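4-hydroxybenzoyl-CoA Thioesterase (Pseudomonas sp. CBS3, PDB 1LO7) hydrolyses 4-hydroxybenzoyl-CoA to 4-hydroxybenzoate and free coenzyme A, the last step in breaking down 4-chlorobenzoate. Local coordinates at residues 70-83 against 91-103. Numbering follows the deposited sequence. Where two conformers were deposited one is given.
Sequences CTASYDDVLTIETC and SFVQRHSVSRTTP. With 4CO (4-hydroxyphenacyl coenzyme A), chain B.
T79 and S99, E81 and S97, and C83 and R95 form three antiparallel hydrogen-bonded pairs, each closed by two backbone N-H...O bonds; T79 N to S99 O, at 167°, is one of the four 2.8 Å bonds of the first two pairs, and the C83-R95 bonds are slightly longer. Beyond the T79-S99 pair a water continues the ladder, accepting from T101 N and donating to V77 O.

R100 supplies the polar contact with the loop before strand 77-87. Its CG sits between backbone N and carbonyl carbon (chi1 55°), and further bends at chi2 and chi3 carry the guanidinium to T71 O. NH1 donates to that oxygen at 2.6 Å and 160°, close to the guanidinium plane, and NH2 adds a weak bond. D76 OD2 lies over one guanidinium face, 3.2 Å from NH2, a purely electrostatic salt bridge; the same oxygen accepts from S73 N across the type II turn. A methionine in place of R100 would probably leave T71 O without its donors and D76 without its countercharge.

On the face carrying L78, I80 and T82, V98 splits its branches: CG1 meets L78 CB at 3.9 Å, CG2 meets I80 CG2. T82 OG1 and H96 ND1 share a hydrogen bond of 2.8 Å in the ring plane, while E115 OE1 is hydrogen-bonded to NE2.

This face of the beta hairpin 77-87/91-101 of the hot dog fold packs on helix 25-41 through L78 on W30 and T82 on A34; within the sheet strand 4-10 pairs with 77-87 and strand 107-123 with 91-101.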
loop_
_atom_site.group_PDB
_atom_site.type_symbol
_atom_site.label_atom_id
_atom_site.label_comp_id
_atom_site.label_asym_id
_atom_site.label_seq_id
_atom_site.Cartn_x
_atom_site.Cartn_y
_atom_site.Cartn_z
ATOM N N CYS A 70 9.491 10.316 -16.630
ATOM C CA CYS A 70 10.665 10.620 -15.838
ATOM C C CYS A 70 10.382 10.207 -14.400
ATOM O O CYS A 70 9.253 9.926 -14.031
ATOM C CB CYS A 70 11.206 12.049 -15.946
ATOM S SG CYS A 70 10.105 13.180 -15.115
ATOM N N THR A 71 11.419 10.123 -13.605
ATOM C CA THR A 71 11.253 9.687 -12.232
ATOM C C THR A 71 10.845 10.783 -11.314
ATOM O O THR A 71 10.925 11.947 -11.625
ATOM C CB THR A 71 12.597 9.144 -11.712
ATOM O OG1 THR A 71 13.527 10.203 -11.610
ATOM C CG2 THR A 71 13.153 8.048 -12.611
ATOM N N ALA A 72 10.391 10.361 -10.129
ATOM C CA ALA A 72 10.042 11.318 -9.117
ATOM C C ALA A 72 10.478 10.697 -7.787
ATOM O O ALA A 72 10.661 9.459 -7.719
ATOM C CB ALA A 72 8.603 11.759 -9.133
ATOM N N SER A 73 10.630 11.511 -6.743
ATOM C CA SER A 73 11.049 10.960 -5.438
ATOM C C SER A 73 10.408 11.712 -4.291
ATOM O O SER A 73 9.736 12.716 -4.489
ATOM C CB SER A 73 12.576 11.022 -5.338
ATOM O OG SER A 73 13.036 10.216 -4.251
ATOM N N TYR A 74 10.638 11.251 -3.058
ATOM C CA TYR A 74 10.054 11.897 -1.907
ATOM C C TYR A 74 10.403 13.367 -1.816
ATOM O O TYR A 74 11.534 13.784 -2.106
ATOM C CB TYR A 74 10.264 11.116 -0.578
ATOM C CG TYR A 74 11.719 11.020 -0.131
ATOM C CD1 TYR A 74 12.498 9.904 -0.450
ATOM C CD2 TYR A 74 12.285 12.015 0.667
ATOM C CE1 TYR A 74 13.820 9.786 -0.020
ATOM C CE2 TYR A 74 13.601 11.903 1.131
ATOM C CZ TYR A 74 14.368 10.789 0.787
ATOM O OH TYR A 74 15.649 10.684 1.232
ATOM N N ASP A 75 9.401 14.130 -1.414
ATOM C CA ASP A 75 9.447 15.584 -1.283
ATOM C C ASP A 75 9.041 16.262 -2.571
ATOM O O ASP A 75 8.704 17.437 -2.569
ATOM C CB ASP A 75 10.659 16.192 -0.615
ATOM C CG ASP A 75 10.702 15.787 0.840
ATOM O OD1 ASP A 75 9.724 15.764 1.557
ATOM O OD2 ASP A 75 11.849 15.362 1.205
ATOM N N ASP A 76 9.045 15.519 -3.668
ATOM C CA ASP A 76 8.569 16.126 -4.889
ATOM C C ASP A 76 7.038 16.309 -4.743
ATOM O O ASP A 76 6.321 15.461 -4.208
ATOM C CB ASP A 76 8.785 15.244 -6.172
ATOM C CG ASP A 76 10.234 15.169 -6.585
ATOM O OD1 ASP A 76 11.047 15.940 -6.133
ATOM O OD2 ASP A 76 10.512 14.184 -7.408
ATOM N N VAL A 77 6.546 17.437 -5.240
ATOM C CA VAL A 77 5.138 17.710 -5.203
ATOM C C VAL A 77 4.618 17.516 -6.624
ATOM O O VAL A 77 5.007 18.253 -7.520
ATOM C CB VAL A 77 4.830 19.120 -4.689
ATOM C CG1 VAL A 77 3.357 19.443 -4.930
ATOM C CG2 VAL A 77 5.152 19.170 -3.201
ATOM N N LEU A 78 3.747 16.523 -6.808
ATOM C CA LEU A 78 3.198 16.277 -8.109
ATOM C C LEU A 78 1.908 17.042 -8.320
ATOM O O LEU A 78 1.130 17.269 -7.392
ATOM C CB LEU A 78 2.868 14.778 -8.289
ATOM C CG LEU A 78 4.009 13.806 -8.010
ATOM C CD1 LEU A 78 3.423 12.400 -8.029
ATOM C CD2 LEU A 78 5.020 13.888 -9.138
ATOM N N THR A 79 1.676 17.406 -9.590
ATOM C CA THR A 79 0.463 18.065 -9.945
ATOM C C THR A 79 -0.241 17.119 -10.903
ATOM O O THR A 79 0.361 16.709 -11.905
ATOM C CB THR A 79 0.696 19.430 -10.587
ATOM O OG1 THR A 79 1.149 20.309 -9.589
ATOM C CG2 THR A 79 -0.637 19.940 -11.088
ATOM N N ILE A 80 -1.467 16.735 -10.555
ATOM C CA ILE A 80 -2.229 15.839 -11.411
ATOM C C ILE A 80 -3.415 16.590 -12.086
ATOM O O ILE A 80 -4.200 17.255 -11.393
ATOM C CB ILE A 80 -2.741 14.638 -10.631
ATOM C CG1 ILE A 80 -1.592 14.074 -9.791
ATOM C CG2 ILE A 80 -3.326 13.611 -11.626
ATOM C CD1 ILE A 80 -2.003 12.830 -9.010
ATOM N N GLU A 81 -3.526 16.495 -13.413
ATOM C CA GLU A 81 -4.621 17.126 -14.158
ATOM C C GLU A 81 -5.467 16.009 -14.745
ATOM O O GLU A 81 -4.963 15.139 -15.438
ATOM C CB GLU A 81 -4.061 18.061 -15.233
ATOM C CG GLU A 81 -5.144 18.847 -15.953
ATOM C CD GLU A 81 -4.554 20.017 -16.679
ATOM O OE1 GLU A 81 -3.426 20.399 -16.444
ATOM O OE2 GLU A 81 -5.381 20.616 -17.511
ATOM N N THR A 82 -6.753 16.023 -14.398
ATOM C CA THR A 82 -7.680 14.997 -14.816
ATOM C C THR A 82 -8.882 15.555 -15.585
ATOM O O THR A 82 -9.474 16.561 -15.215
ATOM C CB THR A 82 -8.224 14.282 -13.533
ATOM O OG1 THR A 82 -7.146 13.709 -12.813
ATOM C CG2 THR A 82 -9.233 13.181 -13.869
ATOM N N CYS A 83 -9.219 14.867 -16.674
ATOM C CA CYS A 83 -10.380 15.236 -17.476
ATOM C C CYS A 83 -10.980 13.993 -18.095
ATOM O O CYS A 83 -10.392 12.919 -18.097
ATOM C CB CYS A 83 -10.060 16.263 -18.574
ATOM S SG CYS A 83 -9.083 15.540 -19.910
ATOM N N SER A 91 -19.031 3.163 -20.865
ATOM C CA SER A 91 -17.697 3.504 -20.383
ATOM C C SER A 91 -17.299 4.917 -20.676
ATOM O O SER A 91 -17.951 5.598 -21.449
ATOM C CB SER A 91 -16.655 2.585 -21.041
ATOM O OG SER A 91 -16.635 2.738 -22.477
ATOM N N PHE A 92 -16.183 5.341 -20.085
ATOM C CA PHE A 92 -15.670 6.668 -20.353
ATOM C C PHE A 92 -14.139 6.587 -20.220
ATOM O O PHE A 92 -13.604 5.718 -19.504
ATOM C CB PHE A 92 -16.318 7.730 -19.439
ATOM C CG PHE A 92 -16.073 7.478 -17.954
ATOM C CD1 PHE A 92 -17.012 6.786 -17.173
ATOM C CD2 PHE A 92 -14.897 7.915 -17.322
ATOM C CE1 PHE A 92 -16.792 6.530 -15.814
ATOM C CE2 PHE A 92 -14.670 7.674 -15.959
ATOM C CZ PHE A 92 -15.622 6.984 -15.195
ATOM N N VAL A 93 -13.472 7.483 -20.902
ATOM C CA VAL A 93 -12.027 7.515 -20.882
ATOM C C VAL A 93 -11.669 8.698 -20.037
ATOM O O VAL A 93 -12.074 9.818 -20.333
ATOM C CB VAL A 93 -11.443 7.676 -22.306
ATOM C CG1 VAL A 93 -9.911 7.769 -22.218
ATOM C CG2 VAL A 93 -11.842 6.540 -23.278
ATOM N N GLN A 94 -10.930 8.422 -18.958
ATOM C CA GLN A 94 -10.495 9.460 -18.046
ATOM C C GLN A 94 -8.959 9.597 -18.179
ATOM O O GLN A 94 -8.208 8.644 -17.955
ATOM C CB GLN A 94 -10.888 9.138 -16.576
ATOM C CG GLN A 94 -10.828 10.347 -15.640
ATOM C CD GLN A 94 -11.516 10.045 -14.304
ATOM O OE1 GLN A 94 -12.114 10.932 -13.671
ATOM N NE2 GLN A 94 -11.457 8.799 -13.879
ATOM N N ARG A 95 -8.533 10.778 -18.560
ATOM C CA ARG A 95 -7.116 11.032 -18.748
ATOM C C ARG A 95 -6.524 11.778 -17.563
ATOM O O ARG A 95 -7.136 12.721 -17.021
ATOM C CB ARG A 95 -6.882 11.861 -20.027
ATOM C CG ARG A 95 -5.420 12.382 -20.107
ATOM C CD ARG A 95 -5.039 12.855 -21.502
ATOM N NE ARG A 95 -5.038 11.735 -22.432
ATOM C CZ ARG A 95 -4.754 11.864 -23.720
ATOM N NH1 ARG A 95 -4.456 13.044 -24.260
ATOM N NH2 ARG A 95 -4.776 10.794 -24.477
ATOM N N HIS A 96 -5.308 11.344 -17.166
ATOM C CA HIS A 96 -4.603 11.976 -16.073
ATOM C C HIS A 96 -3.182 12.342 -16.502
ATOM O O HIS A 96 -2.470 11.484 -17.027
ATOM C CB HIS A 96 -4.471 11.089 -14.844
ATOM C CG HIS A 96 -5.710 10.419 -14.363
ATOM N ND1 HIS A 96 -6.567 11.050 -13.504
ATOM C CD2 HIS A 96 -6.152 9.162 -14.590
ATOM C CE1 HIS A 96 -7.533 10.188 -13.234
ATOM N NE2 HIS A 96 -7.323 9.045 -13.899
ATOM N N SER A 97 -2.787 13.600 -16.307
ATOM C CA SER A 97 -1.425 14.024 -16.634
ATOM C C SER A 97 -0.747 14.415 -15.326
ATOM O O SER A 97 -1.272 15.256 -14.570
ATOM C CB SER A 97 -1.425 15.166 -17.616
ATOM O OG SER A 97 -2.148 14.711 -18.763
ATOM N N VAL A 98 0.414 13.790 -15.040
ATOM C CA VAL A 98 1.150 14.035 -13.787
ATOM C C VAL A 98 2.456 14.772 -14.084
ATOM O O VAL A 98 3.281 14.326 -14.901
ATOM C CB VAL A 98 1.505 12.716 -13.058
ATOM C CG1 VAL A 98 2.208 13.012 -11.723
ATOM C CG2 VAL A 98 0.238 11.864 -12.846
ATOM N N SER A 99 2.630 15.895 -13.408
ATOM C CA SER A 99 3.838 16.652 -13.637
ATOM C C SER A 99 4.449 17.099 -12.339
ATOM O O SER A 99 3.834 17.060 -11.275
ATOM C CB SER A 99 3.569 17.883 -14.489
ATOM O OG SER A 99 2.666 18.740 -13.835
ATOM N N ARG A 100 5.659 17.570 -12.471
ATOM C CA ARG A 100 6.346 18.142 -11.333
ATOM C C ARG A 100 7.146 19.311 -11.798
ATOM O O ARG A 100 7.484 19.431 -12.977
ATOM C CB ARG A 100 7.141 17.240 -10.436
ATOM C CG ARG A 100 8.138 16.463 -11.206
ATOM C CD ARG A 100 9.442 17.199 -11.149
ATOM N NE ARG A 100 10.574 16.430 -10.667
ATOM C CZ ARG A 100 10.768 15.124 -10.784
ATOM N NH1 ARG A 100 9.901 14.313 -11.355
ATOM N NH2 ARG A 100 11.890 14.596 -10.297
ATOM N N THR A 101 7.428 20.185 -10.870
ATOM C CA THR A 101 8.180 21.352 -11.253
ATOM C C THR A 101 9.623 21.348 -10.787
ATOM O O THR A 101 9.955 20.989 -9.667
ATOM C CB THR A 101 7.478 22.653 -10.806
ATOM O OG1 THR A 101 6.180 22.694 -11.337
ATOM C CG2 THR A 101 8.229 23.884 -11.278
ATOM N N THR A 102 10.454 21.786 -11.710
ATOM C CA THR A 102 11.879 21.942 -11.554
ATOM C C THR A 102 12.003 23.280 -10.800
ATOM O O THR A 102 11.049 24.066 -10.836
ATOM C CB THR A 102 12.387 21.988 -13.026
ATOM O OG1 THR A 102 13.467 21.133 -13.323
ATOM C CG2 THR A 102 12.419 23.372 -13.690
ATOM N N PRO A 103 13.096 23.579 -10.094
ATOM C CA PRO A 103 13.140 24.883 -9.418
ATOM C C PRO A 103 13.281 26.017 -10.433
ATOM O O PRO A 103 13.243 27.206 -10.076
ATOM C CB PRO A 103 14.327 24.902 -8.481
ATOM C CG PRO A 103 14.915 23.498 -8.545
ATOM C CD PRO A 103 14.102 22.657 -9.526
HETATM N N1A 4CO B . 6.557 3.178 -24.607
HETATM C C2A 4CO B . 7.374 2.226 -25.150
HETATM N N3A 4CO B . 8.671 2.122 -25.019
HETATM C C4A 4CO B . 9.181 3.091 -24.228
HETATM C C5A 4CO B . 8.481 4.122 -23.627
HETATM C C6A 4CO B . 7.092 4.150 -23.827
HETATM N N6A 4CO B . 6.314 5.072 -23.301
HETATM N N7A 4CO B . 9.334 4.949 -22.903
HETATM C C8A 4CO B . 10.549 4.417 -23.086
HETATM N N9A 4CO B . 10.513 3.311 -23.895
HETATM C C1D 4CO B . 11.642 2.520 -24.393
HETATM C C2D 4CO B . 12.452 3.287 -25.433
HETATM O O2D 4CO B . 11.827 3.259 -26.718
HETATM C C3D 4CO B . 13.715 2.441 -25.436
HETATM O O3D 4CO B . 13.449 1.167 -25.963
HETATM P P3D 4CO B . 14.364 0.510 -27.072
HETATM O O7A 4CO B . 13.920 1.046 -28.343
HETATM O O8A 4CO B . 15.772 0.818 -26.807
HETATM O O9A 4CO B . 14.130 -1.024 -27.000
HETATM C C4D 4CO B . 13.871 2.243 -23.931
HETATM O O4D 4CO B . 12.537 2.406 -23.360
HETATM C C5D 4CO B . 14.889 3.089 -23.227
HETATM O O5D 4CO B . 14.411 4.437 -23.236
HETATM P P1A 4CO B . 15.411 5.586 -23.682
HETATM O O1A 4CO B . 14.536 6.764 -23.783
HETATM O O2A 4CO B . 16.092 5.279 -24.918
HETATM O O3A 4CO B . 16.494 5.753 -22.625
HETATM P P2A 4CO B . 16.571 6.693 -21.327
HETATM O O4A 4CO B . 17.774 6.260 -20.585
HETATM O O5A 4CO B . 16.738 8.075 -21.770
HETATM O O6A 4CO B . 15.159 6.750 -20.483
HETATM C CBP 4CO B . 14.221 6.017 -18.470
HETATM C CCP 4CO B . 14.757 5.574 -19.833
HETATM C CDP 4CO B . 15.290 6.785 -17.674
HETATM C CEP 4CO B . 13.690 4.812 -17.704
HETATM C CAP 4CO B . 13.151 7.111 -18.625
HETATM O OAP 4CO B . 12.085 6.645 -19.454
HETATM C C9P 4CO B . 12.409 7.336 -17.309
HETATM O O9P 4CO B . 12.993 7.794 -16.349
HETATM N N8P 4CO B . 11.030 6.894 -17.236
HETATM C C7P 4CO B . 10.499 6.941 -15.869
HETATM C C6P 4CO B . 10.696 5.609 -15.130
HETATM C C5P 4CO B . 9.812 5.605 -13.878
HETATM O O5P 4CO B . 9.885 6.475 -13.016
HETATM N N4P 4CO B . 8.923 4.469 -13.823
HETATM C C3P 4CO B . 7.972 4.472 -12.720
HETATM C C2P 4CO B . 8.634 4.118 -11.415
HETATM S S1P 4CO B . 9.947 2.904 -11.549
HETATM O O1B 4CO B . 8.463 0.791 -9.548
HETATM C C1B 4CO B . 9.649 0.955 -9.770
HETATM C C2B 4CO B . 10.508 -0.208 -10.026
HETATM C C3B 4CO B . 11.888 -0.001 -10.267
HETATM C C4B 4CO B . 12.719 -1.097 -10.489
HETATM C C5B 4CO B . 12.183 -2.400 -10.443
HETATM O O2B 4CO B . 13.019 -3.526 -10.600
HETATM C C6B 4CO B . 10.790 -2.592 -10.224
HETATM C C7B 4CO B . 9.946 -1.485 -10.011
HETATM C CB 4CO B . 10.236 2.316 -9.832
HETATM O O HOH W 1 6.829 20.047 -8.169
#